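Local coordinates for IclR transcriptional regulator (Thermotoga maritima, PDB 1MKM), which probably binds DNA and regulates transcription as a winged helix-turn-helix repressor of the IclR family, with a zinc-binding C-terminal domain, at residues B[8-13]-B[41-46]; B[76-81]-B[110-115]; B[99-104]-B[213-218]. One frame throughout, in Å; residues are numbered along the deposited sequence.

Interaction 1. Residues B[8-13]-B[41-46]; sequences KKAFEI and YKYMVV
Tyr43 reaches from helix 37-50 across to helix 6-19 and sets its ring among Lys9, Ala10 and Ile13, so that one aromatic side chain carries most of the apolar packing. Ile13 supplies the face contact: its CD1 lies 4.3 Å from the centroid of the Tyr43 ring and 22° off the normal, a CH-pi contact displaced toward the rim. Ala10 comes in differently, with its CB in the plane of the ring at the edge, 3.8 Å from Tyr43 CD2. The other branch of Ile13 meets a sulphur, CG2 standing 4.1 Å from Met44 SD, which the bent methionine chain brings nearer to helix 6-19. The two segments belong to the N-terminal winged helix-turn-helix domain, in which helix 37-50 is probably the recognition helix and helix 6-19 packs against it; here their axes approach to 10.5 Å and cross at -65°. Phe33 and Ile29 also touch Ile13, and Leu7 of the second subunit packs on both Ala10 and Tyr43.

The polar ends of Lys9 and Tyr43 are not paired with each other. The lysine meets the hydroxyl through its aliphatic CG, which is held anti to the backbone N (chi1 -179°) and sits 3.4 Å from Tyr43 OH, the two side chains crossing at about a right angle. Beyond CG the lysine chain bends at each further torsion, and its end leads away from helix 37-50.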
ATOM      1  N   LYS B   8       3.024  32.472  19.476  1.00 67.18           N
ATOM      2  CA  LYS B   8       3.840  32.369  18.275  1.00 66.34           C
ATOM      3  C   LYS B   8       4.565  31.031  18.237  1.00 66.43           C
ATOM      4  O   LYS B   8       4.453  30.284  17.264  1.00 67.82           O
ATOM      5  CB  LYS B   8       4.869  33.496  18.210  1.00 62.22           C
ATOM      6  CG  LYS B   8       4.316  34.803  17.702  1.00 66.23           C
ATOM      7  CD  LYS B   8       5.438  35.705  17.229  1.00 70.99           C
ATOM      8  CE  LYS B   8       4.900  37.049  16.788  1.00 79.74           C
ATOM      9  NZ  LYS B   8       4.169  37.739  17.896  1.00 79.15           N
ATOM     10  N   LYS B   9       5.297  30.728  19.304  1.00 56.92           N
ATOM     11  CA  LYS B   9       6.050  29.481  19.376  1.00 67.16           C
ATOM     12  C   LYS B   9       5.164  28.277  19.074  1.00 69.38           C
ATOM     13  O   LYS B   9       5.554  27.372  18.332  1.00 67.70           O
ATOM     14  CB  LYS B   9       6.680  29.312  20.759  1.00 68.60           C
ATOM     15  CG  LYS B   9       7.501  28.040  20.895  1.00 67.91           C
ATOM     16  CD  LYS B   9       8.630  28.017  19.880  1.00 69.66           C
ATOM     17  CE  LYS B   9       9.686  29.063  20.209  1.00 81.84           C
ATOM     18  NZ  LYS B   9      10.342  28.788  21.521  1.00 62.13           N
ATOM     19  N   ALA B  10       3.974  28.276  19.662  1.00 67.16           N
ATOM     20  CA  ALA B  10       3.024  27.196  19.467  1.00 66.40           C
ATOM     21  C   ALA B  10       2.765  26.993  17.976  1.00 66.79           C
ATOM     22  O   ALA B  10       2.913  25.887  17.454  1.00 58.97           O
ATOM     23  CB  ALA B  10       1.721  27.519  20.188  1.00 70.56           C
ATOM     24  N   PHE B  11       2.396  28.076  17.298  1.00 68.25           N
ATOM     25  CA  PHE B  11       2.097  28.027  15.872  1.00 65.49           C
ATOM     26  C   PHE B  11       3.287  27.813  14.950  1.00 63.02           C
ATOM     27  O   PHE B  11       3.116  27.586  13.758  1.00 67.33           O
ATOM     28  CB  PHE B  11       1.320  29.279  15.475  1.00 55.36           C
ATOM     29  CG  PHE B  11      -0.081  29.283  15.995  1.00 62.63           C
ATOM     30  CD1 PHE B  11      -1.026  28.410  15.466  1.00 67.17           C
ATOM     31  CD2 PHE B  11      -0.443  30.103  17.057  1.00 60.07           C
ATOM     32  CE1 PHE B  11      -2.308  28.350  15.989  1.00 65.85           C
ATOM     33  CE2 PHE B  11      -1.718  30.052  17.591  1.00 60.77           C
ATOM     34  CZ  PHE B  11      -2.657  29.171  17.055  1.00 70.84           C
ATOM     35  N   GLU B  12       4.492  27.893  15.499  1.00 64.47           N
ATOM     36  CA  GLU B  12       5.685  27.649  14.711  1.00 64.23           C
ATOM     37  C   GLU B  12       5.962  26.154  14.805  1.00 63.84           C
ATOM     38  O   GLU B  12       6.332  25.512  13.823  1.00 53.24           O
ATOM     39  CB  GLU B  12       6.866  28.458  15.249  1.00 57.49           C
ATOM     40  CG  GLU B  12       6.933  29.866  14.674  1.00 70.84           C
ATOM     41  CD  GLU B  12       7.929  30.761  15.394  1.00 71.52           C
ATOM     42  OE1 GLU B  12       9.098  30.352  15.569  1.00 73.28           O
ATOM     43  OE2 GLU B  12       7.535  31.886  15.779  1.00 88.08           O
ATOM     44  N   ILE B  13       5.767  25.600  15.997  1.00 58.26           N
ATOM     45  CA  ILE B  13       5.978  24.173  16.190  1.00 68.16           C
ATOM     46  C   ILE B  13       4.958  23.399  15.342  1.00 68.55           C
ATOM     47  O   ILE B  13       5.312  22.469  14.621  1.00 58.60           O
ATOM     48  CB  ILE B  13       5.809  23.782  17.667  1.00 63.91           C
ATOM     49  CG1 ILE B  13       6.820  24.551  18.514  1.00 51.24           C
ATOM     50  CG2 ILE B  13       5.975  22.280  17.835  1.00 54.22           C
ATOM     51  CD1 ILE B  13       6.868  24.098  19.931  1.00 64.72           C
ATOM     52  N   TYR B  41       6.735  19.405  26.045  1.00 60.67           N
ATOM     53  CA  TYR B  41       5.523  18.690  26.431  1.00 62.84           C
ATOM     54  C   TYR B  41       4.387  19.653  26.686  1.00 65.62           C
ATOM     55  O   TYR B  41       3.216  19.308  26.501  1.00 70.46           O
ATOM     56  CB  TYR B  41       5.749  17.852  27.691  1.00 58.87           C
ATOM     57  CG  TYR B  41       6.234  16.455  27.400  1.00 62.00           C
ATOM     58  CD1 TYR B  41       5.437  15.551  26.683  1.00 56.56           C
ATOM     59  CD2 TYR B  41       7.514  16.045  27.797  1.00 61.49           C
ATOM     60  CE1 TYR B  41       5.913  14.264  26.364  1.00 61.58           C
ATOM     61  CE2 TYR B  41       7.997  14.771  27.482  1.00 56.51           C
ATOM     62  CZ  TYR B  41       7.196  13.889  26.767  1.00 62.51           C
ATOM     63  OH  TYR B  41       7.699  12.642  26.461  1.00 70.58           O
ATOM     64  N   LYS B  42       4.724  20.860  27.123  1.00 62.23           N
ATOM     65  CA  LYS B  42       3.696  21.852  27.386  1.00 63.04           C
ATOM     66  C   LYS B  42       2.934  22.114  26.083  1.00 63.60           C
ATOM     67  O   LYS B  42       1.706  22.076  26.056  1.00 66.62           O
ATOM     68  CB  LYS B  42       4.332  23.140  27.925  1.00 64.39           C
ATOM     69  CG  LYS B  42       3.506  23.838  29.009  1.00 77.55           C
ATOM     70  CD  LYS B  42       4.373  24.756  29.879  1.00 67.96           C
ATOM     71  CE  LYS B  42       5.498  23.965  30.545  1.00 73.74           C
ATOM     72  NZ  LYS B  42       6.407  24.812  31.368  1.00 66.06           N
ATOM     73  N   TYR B  43       3.666  22.362  25.000  1.00 64.12           N
ATOM     74  CA  TYR B  43       3.029  22.611  23.715  1.00 66.13           C
ATOM     75  C   TYR B  43       2.452  21.333  23.104  1.00 66.09           C
ATOM     76  O   TYR B  43       1.300  21.311  22.677  1.00 71.68           O
ATOM     77  CB  TYR B  43       4.014  23.221  22.725  1.00 59.21           C
ATOM     78  CG  TYR B  43       4.568  24.563  23.122  1.00 65.79           C
ATOM     79  CD1 TYR B  43       5.652  24.660  23.989  1.00 66.56           C
ATOM     80  CD2 TYR B  43       4.044  25.740  22.586  1.00 68.96           C
ATOM     81  CE1 TYR B  43       6.209  25.894  24.302  1.00 66.41           C
ATOM     82  CE2 TYR B  43       4.589  26.983  22.896  1.00 65.28           C
ATOM     83  CZ  TYR B  43       5.674  27.049  23.751  1.00 68.50           C
ATOM     84  OH  TYR B  43       6.239  28.266  24.046  1.00 72.16           O
ATOM     85  N   MET B  44       3.251  20.270  23.064  1.00 66.03           N
ATOM     86  CA  MET B  44       2.813  18.998  22.481  1.00 57.73           C
ATOM     87  C   MET B  44       1.594  18.341  23.157  1.00 58.87           C
ATOM     88  O   MET B  44       0.783  17.699  22.491  1.00 49.41           O
ATOM     89  CB  MET B  44       3.985  18.015  22.451  1.00 61.42           C
ATOM     90  CG  MET B  44       5.167  18.465  21.582  1.00 58.33           C
ATOM     91  SD  MET B  44       4.718  18.961  19.890  1.00 64.59           S
ATOM     92  CE  MET B  44       3.570  17.628  19.437  1.00 52.73           C
ATOM     93  N   VAL B  45       1.458  18.493  24.471  1.00 59.27           N
ATOM     94  CA  VAL B  45       0.321  17.894  25.157  1.00 61.73           C
ATOM     95  C   VAL B  45      -0.981  18.600  24.771  1.00 59.37           C
ATOM     96  O   VAL B  45      -2.008  17.948  24.573  1.00 62.56           O
ATOM     97  CB  VAL B  45       0.501  17.907  26.711  1.00 67.64           C
ATOM     98  CG1 VAL B  45       0.592  19.330  27.230  1.00 71.33           C
ATOM     99  CG2 VAL B  45      -0.660  17.179  27.374  1.00 65.75           C
ATOM    100  N   VAL B  46      -0.945  19.926  24.661  1.00 53.85           N
ATOM    101  CA  VAL B  46      -2.144  20.675  24.278  1.00 49.31           C
ATOM    102  C   VAL B  46      -2.486  20.420  22.808  1.00 53.09           C
ATOM    103  O   VAL B  46      -3.651  20.201  22.459  1.00 48.55           O
ATOM    104  CB  VAL B  46      -1.974  22.204  24.511  1.00 43.21           C
ATOM    105  CG1 VAL B  46      -3.239  22.924  24.099  1.00 34.47           C
ATOM    106  CG2 VAL B  46      -1.681  22.494  25.991  1.00 45.49           C
TER

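Interaction 2. Residues B[76-81]-B[110-115]; sequences RRFNIR and VYIDKV
Arg81, near the start of helix 79-93, meets Ile112 and Asp113 of strand 108-115 in a mixed contact, polar at the arginine and apolar around Phe78 and Ile80, where the helix begins to cover the sheet. The arginine runs extended from CG to NE and brings NH1 to the strand. There NH1 donates to Ile112 O, which lies near the guanidinium plane at its edge; the bond is bent (125° at the hydrogen), and its modelled length of 2.4 Å is doubtfully short. Asp113 OD2 instead stands over a guanidinium face, 3.2 Å from Arg81 NH1, so this salt bridge is one of charge alone, the two planes being 33° apart. OD2 also takes a hydrogen bond from His85 and another from water 1, which donates to Arg81 O (2.7 Å) as well. An alanine in place of Arg81 would probably leave the Asp113 carboxylate without this positive charge, with His85 and the water still beside it.

Ile112 spreads its two branches over the other segment. Its CG2 lies 3.9 Å from Phe78 CD1, while its CD1 lies 3.9 Å from Ile80 CG2, the two isoleucines crossing at about a right angle. That Ile112 and Asp113 can both point toward the 76-81 segment follows from the backbone: the pair faces Leu101 of strand 98-105 together, which makes a classic beta bulge.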
ATOM      1  N   ARG B  76     -16.543  24.947   3.622  1.00 58.41           N
ATOM      2  CA  ARG B  76     -17.979  24.836   3.834  1.00 55.84           C
ATOM      3  C   ARG B  76     -18.657  26.206   3.797  1.00 54.56           C
ATOM      4  O   ARG B  76     -19.876  26.293   3.671  1.00 52.12           O
ATOM      5  CB  ARG B  76     -18.213  24.158   5.188  1.00 68.25           C
ATOM      6  CG  ARG B  76     -19.616  23.690   5.478  1.00 69.61           C
ATOM      7  CD  ARG B  76     -19.610  22.849   6.753  1.00 76.17           C
ATOM      8  NE  ARG B  76     -18.680  21.724   6.637  1.00 78.37           N
ATOM      9  CZ  ARG B  76     -18.426  20.849   7.608  1.00 77.67           C
ATOM     10  NH1 ARG B  76     -19.032  20.957   8.782  1.00 75.55           N
ATOM     11  NH2 ARG B  76     -17.562  19.865   7.406  1.00 81.11           N
ATOM     12  N   ARG B  77     -17.868  27.272   3.884  1.00 44.33           N
ATOM     13  CA  ARG B  77     -18.423  28.622   3.869  1.00 47.27           C
ATOM     14  C   ARG B  77     -18.651  29.193   2.472  1.00 46.80           C
ATOM     15  O   ARG B  77     -19.233  30.265   2.343  1.00 45.80           O
ATOM     16  CB  ARG B  77     -17.516  29.592   4.619  1.00 55.70           C
ATOM     17  CG  ARG B  77     -16.867  29.038   5.865  1.00 45.59           C
ATOM     18  CD  ARG B  77     -16.160  30.154   6.599  1.00 50.62           C
ATOM     19  NE  ARG B  77     -16.849  30.446   7.842  1.00 50.60           N
ATOM     20  CZ  ARG B  77     -17.225  31.653   8.221  1.00 41.05           C
ATOM     21  NH1 ARG B  77     -16.980  32.709   7.462  1.00 58.61           N
ATOM     22  NH2 ARG B  77     -17.881  31.790   9.349  1.00 59.78           N
ATOM     23  N   PHE B  78     -18.197  28.488   1.441  1.00 47.62           N
ATOM     24  CA  PHE B  78     -18.340  28.973   0.065  1.00 60.38           C
ATOM     25  C   PHE B  78     -19.342  28.152  -0.761  1.00 54.86           C
ATOM     26  O   PHE B  78     -18.959  27.226  -1.485  1.00 49.67           O
ATOM     27  CB  PHE B  78     -16.974  28.964  -0.631  1.00 54.60           C
ATOM     28  CG  PHE B  78     -15.891  29.649   0.155  1.00 66.25           C
ATOM     29  CD1 PHE B  78     -14.702  28.978   0.458  1.00 70.21           C
ATOM     30  CD2 PHE B  78     -16.050  30.962   0.589  1.00 64.31           C
ATOM     31  CE1 PHE B  78     -13.687  29.609   1.185  1.00 73.66           C
ATOM     32  CE2 PHE B  78     -15.043  31.605   1.317  1.00 72.82           C
ATOM     33  CZ  PHE B  78     -13.859  30.927   1.616  1.00 73.31           C
ATOM     34  N   ASN B  79     -20.617  28.516  -0.646  1.00 54.82           N
ATOM     35  CA  ASN B  79     -21.710  27.841  -1.338  1.00 58.93           C
ATOM     36  C   ASN B  79     -21.348  27.454  -2.773  1.00 55.37           C
ATOM     37  O   ASN B  79     -21.737  26.390  -3.262  1.00 65.36           O
ATOM     38  CB  ASN B  79     -22.953  28.739  -1.315  1.00 62.19           C
ATOM     39  CG  ASN B  79     -22.789  29.987  -2.161  1.00 76.20           C
ATOM     40  OD1 ASN B  79     -21.671  30.440  -2.412  1.00 83.94           O
ATOM     41  ND2 ASN B  79     -23.909  30.557  -2.598  1.00 75.50           N
ATOM     42  N   ILE B  80     -20.589  28.315  -3.437  1.00 52.07           N
ATOM     43  CA  ILE B  80     -20.161  28.068  -4.806  1.00 53.83           C
ATOM     44  C   ILE B  80     -19.486  26.697  -4.944  1.00 58.89           C
ATOM     45  O   ILE B  80     -19.689  25.982  -5.928  1.00 59.23           O
ATOM     46  CB  ILE B  80     -19.160  29.158  -5.272  1.00 49.57           C
ATOM     47  CG1 ILE B  80     -18.898  29.022  -6.774  1.00 53.90           C
ATOM     48  CG2 ILE B  80     -17.823  28.997  -4.531  1.00 47.30           C
ATOM     49  CD1 ILE B  80     -17.863  29.985  -7.292  1.00 44.42           C
ATOM     50  N   ARG B  81     -18.682  26.333  -3.955  1.00 59.67           N
ATOM     51  CA  ARG B  81     -17.958  25.070  -3.988  1.00 57.56           C
ATOM     52  C   ARG B  81     -18.871  23.873  -4.259  1.00 63.95           C
ATOM     53  O   ARG B  81     -18.609  23.065  -5.157  1.00 66.20           O
ATOM     54  CB  ARG B  81     -17.191  24.872  -2.672  1.00 36.77           C
ATOM     55  CG  ARG B  81     -16.293  23.657  -2.681  1.00 47.26           C
ATOM     56  CD  ARG B  81     -15.613  23.455  -1.362  1.00 40.11           C
ATOM     57  NE  ARG B  81     -15.152  22.082  -1.228  1.00 47.59           N
ATOM     58  CZ  ARG B  81     -14.106  21.571  -1.871  1.00 49.76           C
ATOM     59  NH1 ARG B  81     -13.392  22.317  -2.704  1.00 47.39           N
ATOM     60  NH2 ARG B  81     -13.768  20.304  -1.679  1.00 55.05           N
ATOM     61  N   VAL B 110      -7.968  32.480  -4.582  1.00 54.42           N
ATOM     62  CA  VAL B 110      -7.671  31.341  -3.724  1.00 58.49           C
ATOM     63  C   VAL B 110      -8.225  30.050  -4.320  1.00 48.00           C
ATOM     64  O   VAL B 110      -9.364  29.998  -4.783  1.00 56.82           O
ATOM     65  CB  VAL B 110      -8.288  31.473  -2.306  1.00 43.01           C
ATOM     66  CG1 VAL B 110      -7.724  30.376  -1.437  1.00 40.11           C
ATOM     67  CG2 VAL B 110      -8.018  32.832  -1.708  1.00 51.09           C
ATOM     68  N   TYR B 111      -7.421  29.004  -4.308  1.00 44.38           N
ATOM     69  CA  TYR B 111      -7.885  27.725  -4.821  1.00 42.67           C
ATOM     70  C   TYR B 111      -8.907  27.156  -3.837  1.00 51.31           C
ATOM     71  O   TYR B 111      -8.586  26.858  -2.686  1.00 58.18           O
ATOM     72  CB  TYR B 111      -6.709  26.788  -4.979  1.00 42.64           C
ATOM     73  CG  TYR B 111      -5.885  27.080  -6.203  1.00 36.56           C
ATOM     74  CD1 TYR B 111      -4.505  27.205  -6.121  1.00 39.81           C
ATOM     75  CD2 TYR B 111      -6.488  27.203  -7.459  1.00 46.28           C
ATOM     76  CE1 TYR B 111      -3.739  27.438  -7.265  1.00 43.12           C
ATOM     77  CE2 TYR B 111      -5.734  27.443  -8.598  1.00 34.95           C
ATOM     78  CZ  TYR B 111      -4.366  27.559  -8.491  1.00 35.81           C
ATOM     79  OH  TYR B 111      -3.616  27.823  -9.607  1.00 48.52           O
ATOM     80  N   ILE B 112     -10.150  27.030  -4.279  1.00 54.18           N
ATOM     81  CA  ILE B 112     -11.185  26.523  -3.403  1.00 56.88           C
ATOM     82  C   ILE B 112     -11.686  25.145  -3.791  1.00 45.46           C
ATOM     83  O   ILE B 112     -12.527  24.573  -3.105  1.00 54.23           O
ATOM     84  CB  ILE B 112     -12.360  27.524  -3.314  1.00 62.27           C
ATOM     85  CG1 ILE B 112     -12.695  28.064  -4.710  1.00 55.82           C
ATOM     86  CG2 ILE B 112     -11.989  28.668  -2.368  1.00 43.85           C
ATOM     87  CD1 ILE B 112     -13.966  28.866  -4.763  1.00 51.30           C
ATOM     88  N   ASP B 113     -11.166  24.620  -4.895  1.00 44.75           N
ATOM     89  CA  ASP B 113     -11.508  23.278  -5.360  1.00 33.91           C
ATOM     90  C   ASP B 113     -10.599  22.893  -6.524  1.00 41.23           C
ATOM     91  O   ASP B 113     -10.167  23.746  -7.301  1.00 47.74           O
ATOM     92  CB  ASP B 113     -12.968  23.197  -5.814  1.00 57.11           C
ATOM     93  CG  ASP B 113     -13.517  21.772  -5.764  1.00 56.57           C
ATOM     94  OD1 ASP B 113     -12.737  20.817  -5.936  1.00 50.52           O
ATOM     95  OD2 ASP B 113     -14.737  21.604  -5.558  1.00 67.80           O
ATOM     96  N   LYS B 114     -10.292  21.611  -6.639  1.00 39.72           N
ATOM     97  CA  LYS B 114      -9.442  21.152  -7.722  1.00 37.05           C
ATOM     98  C   LYS B 114      -9.709  19.679  -8.018  1.00 39.37           C
ATOM     99  O   LYS B 114      -9.758  18.843  -7.106  1.00 42.79           O
ATOM    100  CB  LYS B 114      -7.955  21.364  -7.361  1.00 25.38           C
ATOM    101  CG  LYS B 114      -6.950  20.850  -8.394  1.00 23.14           C
ATOM    102  CD  LYS B 114      -5.567  20.690  -7.769  1.00 26.97           C
ATOM    103  CE  LYS B 114      -4.496  20.421  -8.813  1.00 32.38           C
ATOM    104  NZ  LYS B 114      -3.145  20.208  -8.212  1.00 31.18           N
ATOM    105  N   VAL B 115      -9.911  19.366  -9.293  1.00 46.28           N
ATOM    106  CA  VAL B 115     -10.124  17.980  -9.703  1.00 38.88           C
ATOM    107  C   VAL B 115      -8.895  17.559 -10.487  1.00 38.47           C
ATOM    108  O   VAL B 115      -8.654  18.075 -11.576  1.00 41.22           O
ATOM    109  CB  VAL B 115     -11.328  17.807 -10.648  1.00 29.68           C
ATOM    110  CG1 VAL B 115     -11.304  16.390 -11.243  1.00 36.55           C
ATOM    111  CG2 VAL B 115     -12.617  18.046  -9.922  1.00 31.29           C
TER
HETATM  112  O   HOH W   1     -16.289  23.334  -6.509  1.00 55.58           O

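Interaction 3. Residues B[99-104]-B[213-218]; sequences VHLILK and AGVSIS
His100, Ala213 and Gly214 lose the most surface where strand 98-105 pairs with strand 211-220, antiparallel neighbours inside the sheet of the C-terminal, GAF-like domain. The backbone of His100 forms a hydrogen-bonded pair with Ser216: His100 N donates to Ser216 O at 2.9 Å in a nearly straight bond (166°), and Ser216 N returns one to His100 O. The imidazole turns an edge toward Ser218, two residues further along the partner strand, where Ser218 OG lies 3.0 Å from His100 CD2, a carbon. Ser218 OG and Ser216 OG are both buried with no polar partner in the model. A zinc ion lies about 4 Å from the Ser216 side chain, and Cys199, which binds zinc in a structure of this protein though not in this chain, about 4 Å from that of Ser218. Tyr111 meets the His100 ring from the strand beyond.

Gly214 forms the next hydrogen-bonded pair, with Ile102. Ile102 N reaches Gly214 O at 2.6 Å, in the carbonyl plane, and Gly214 N gives a more bent bond (138°) to Ile102 O. Gly214 has no side chain, and a CB there would stand 3.0 Å from Ile102 CG1. Ala213 points to the sheet face shared with Leu101, where Ile80 of helix 79-93 packs on it. Its CB rests 3.7 Å from Ile102 O, and its CA offers a C-H to the same oxygen at 3.3 Å.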
ATOM      1  N   VAL B  99      -8.723  20.473 -13.409  1.00 50.19           N
ATOM      2  CA  VAL B  99      -9.649  21.602 -13.364  1.00 50.26           C
ATOM      3  C   VAL B  99      -9.464  22.375 -12.055  1.00 53.47           C
ATOM      4  O   VAL B  99      -9.323  21.758 -11.003  1.00 55.51           O
ATOM      5  CB  VAL B  99     -11.105  21.083 -13.408  1.00 43.74           C
ATOM      6  CG1 VAL B  99     -12.105  22.245 -13.383  1.00 41.79           C
ATOM      7  CG2 VAL B  99     -11.295  20.212 -14.640  1.00 44.53           C
ATOM      8  N   HIS B 100      -9.463  23.707 -12.116  1.00 51.12           N
ATOM      9  CA  HIS B 100      -9.322  24.529 -10.914  1.00 51.89           C
ATOM     10  C   HIS B 100     -10.485  25.485 -10.789  1.00 51.67           C
ATOM     11  O   HIS B 100     -11.132  25.833 -11.776  1.00 54.04           O
ATOM     12  CB  HIS B 100      -8.035  25.362 -10.941  1.00 41.32           C
ATOM     13  CG  HIS B 100      -6.782  24.549 -10.923  1.00 37.14           C
ATOM     14  ND1 HIS B 100      -6.168  24.153  -9.754  1.00 33.22           N
ATOM     15  CD2 HIS B 100      -6.030  24.049 -11.932  1.00 34.56           C
ATOM     16  CE1 HIS B 100      -5.090  23.445 -10.042  1.00 36.85           C
ATOM     17  NE2 HIS B 100      -4.983  23.366 -11.358  1.00 41.78           N
ATOM     18  N   LEU B 101     -10.750  25.904  -9.559  1.00 55.73           N
ATOM     19  CA  LEU B 101     -11.803  26.867  -9.272  1.00 56.24           C
ATOM     20  C   LEU B 101     -11.202  27.820  -8.258  1.00 51.94           C
ATOM     21  O   LEU B 101     -10.933  27.426  -7.116  1.00 54.85           O
ATOM     22  CB  LEU B 101     -13.035  26.190  -8.661  1.00 51.30           C
ATOM     23  CG  LEU B 101     -14.133  27.193  -8.268  1.00 51.40           C
ATOM     24  CD1 LEU B 101     -14.732  27.756  -9.528  1.00 37.30           C
ATOM     25  CD2 LEU B 101     -15.230  26.544  -7.406  1.00 42.23           C
ATOM     26  N   ILE B 102     -10.965  29.063  -8.668  1.00 52.52           N
ATOM     27  CA  ILE B 102     -10.387  30.043  -7.756  1.00 49.65           C
ATOM     28  C   ILE B 102     -11.418  31.043  -7.280  1.00 46.02           C
ATOM     29  O   ILE B 102     -12.196  31.564  -8.079  1.00 59.69           O
ATOM     30  CB  ILE B 102      -9.209  30.808  -8.399  1.00 47.90           C
ATOM     31  CG1 ILE B 102      -9.720  31.887  -9.349  1.00 66.26           C
ATOM     32  CG2 ILE B 102      -8.342  29.849  -9.176  1.00 42.75           C
ATOM     33  CD1 ILE B 102      -8.599  32.741  -9.939  1.00 74.88           C
ATOM     34  N   LEU B 103     -11.424  31.291  -5.971  1.00 50.02           N
ATOM     35  CA  LEU B 103     -12.352  32.243  -5.337  1.00 52.00           C
ATOM     36  C   LEU B 103     -11.735  33.626  -5.347  1.00 42.94           C
ATOM     37  O   LEU B 103     -10.610  33.792  -4.898  1.00 47.41           O
ATOM     38  CB  LEU B 103     -12.619  31.842  -3.878  1.00 55.19           C
ATOM     39  CG  LEU B 103     -13.496  32.742  -3.001  1.00 60.10           C
ATOM     40  CD1 LEU B 103     -14.939  32.726  -3.497  1.00 58.14           C
ATOM     41  CD2 LEU B 103     -13.436  32.242  -1.561  1.00 61.99           C
ATOM     42  N   LYS B 104     -12.472  34.604  -5.865  1.00 55.15           N
ATOM     43  CA  LYS B 104     -12.018  35.996  -5.939  1.00 54.78           C
ATOM     44  C   LYS B 104     -11.996  36.631  -4.546  1.00 61.96           C
ATOM     45  O   LYS B 104     -13.036  36.749  -3.910  1.00 62.17           O
ATOM     46  CB  LYS B 104     -12.963  36.783  -6.848  1.00 50.67           C
ATOM     47  CG  LYS B 104     -12.944  38.307  -6.685  1.00 66.54           C
ATOM     48  CD  LYS B 104     -11.796  38.967  -7.432  1.00 69.52           C
ATOM     49  CE  LYS B 104     -12.125  40.426  -7.726  1.00 60.01           C
ATOM     50  NZ  LYS B 104     -12.329  41.210  -6.479  1.00 77.11           N
ATOM     51  N   ALA B 213     -15.618  34.387  -9.089  1.00 75.77           N
ATOM     52  CA  ALA B 213     -14.890  33.130  -9.213  1.00 74.11           C
ATOM     53  C   ALA B 213     -14.234  32.901 -10.560  1.00 71.25           C
ATOM     54  O   ALA B 213     -14.496  33.606 -11.533  1.00 75.27           O
ATOM     55  CB  ALA B 213     -15.814  31.970  -8.896  1.00 73.02           C
ATOM     56  N   GLY B 214     -13.371  31.895 -10.596  1.00 61.32           N
ATOM     57  CA  GLY B 214     -12.684  31.558 -11.817  1.00 55.75           C
ATOM     58  C   GLY B 214     -12.557  30.055 -11.918  1.00 59.44           C
ATOM     59  O   GLY B 214     -12.180  29.398 -10.949  1.00 53.74           O
ATOM     60  N   VAL B 215     -12.908  29.518 -13.083  1.00 55.72           N
ATOM     61  CA  VAL B 215     -12.818  28.094 -13.364  1.00 52.97           C
ATOM     62  C   VAL B 215     -11.859  27.985 -14.534  1.00 52.43           C
ATOM     63  O   VAL B 215     -11.908  28.803 -15.458  1.00 50.44           O
ATOM     64  CB  VAL B 215     -14.180  27.519 -13.789  1.00 58.49           C
ATOM     65  CG1 VAL B 215     -15.174  27.687 -12.676  1.00 64.63           C
ATOM     66  CG2 VAL B 215     -14.692  28.239 -15.026  1.00 62.83           C
ATOM     67  N   SER B 216     -10.967  27.008 -14.500  1.00 43.01           N
ATOM     68  CA  SER B 216     -10.047  26.860 -15.608  1.00 50.28           C
ATOM     69  C   SER B 216      -9.576  25.429 -15.796  1.00 54.16           C
ATOM     70  O   SER B 216      -9.693  24.595 -14.892  1.00 51.51           O
ATOM     71  CB  SER B 216      -8.845  27.801 -15.438  1.00 53.07           C
ATOM     72  OG  SER B 216      -8.094  27.510 -14.282  1.00 47.98           O
ATOM     73  N   ILE B 217      -9.072  25.143 -16.991  1.00 43.73           N
ATOM     74  CA  ILE B 217      -8.554  23.819 -17.303  1.00 45.51           C
ATOM     75  C   ILE B 217      -7.055  24.006 -17.344  1.00 50.01           C
ATOM     76  O   ILE B 217      -6.571  24.978 -17.919  1.00 54.93           O
ATOM     77  CB  ILE B 217      -9.059  23.315 -18.667  1.00 46.47           C
ATOM     78  CG1 ILE B 217     -10.528  22.877 -18.545  1.00 46.29           C
ATOM     79  CG2 ILE B 217      -8.169  22.209 -19.171  1.00 33.54           C
ATOM     80  CD1 ILE B 217     -11.179  22.492 -19.874  1.00 58.00           C
ATOM     81  N   SER B 218      -6.314  23.080 -16.749  1.00 47.57           N
ATOM     82  CA  SER B 218      -4.874  23.225 -16.717  1.00 40.42           C
ATOM     83  C   SER B 218      -4.139  21.979 -17.158  1.00 43.63           C
ATOM     84  O   SER B 218      -4.539  20.871 -16.840  1.00 51.54           O
ATOM     85  CB  SER B 218      -4.445  23.622 -15.299  1.00 35.48           C
ATOM     86  OG  SER B 218      -5.302  24.649 -14.806  1.00 38.15           O
TER

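All three contacts are largely buried, yet each joins different kinds of element. Interaction 1 packs helix on helix in the DNA-binding domain, almost wholly by apolar surface, and its centre lies about 30 Å from that of interaction 2 and 36 Å from that of interaction 3. The latter two share one domain, their centres 9 Å apart: interaction 3 is strand pairing in the middle of the sheet, ruled by backbone bonds, whereas interaction 2 sets a helix start against the next strand through charge, water and isoleucine packing. They touch directly, with a probable hydrogen bond between Val110 O and Leu103 N. Interactions 1 and 2 both touch the second subunit; interaction 3 meets it only through Leu103.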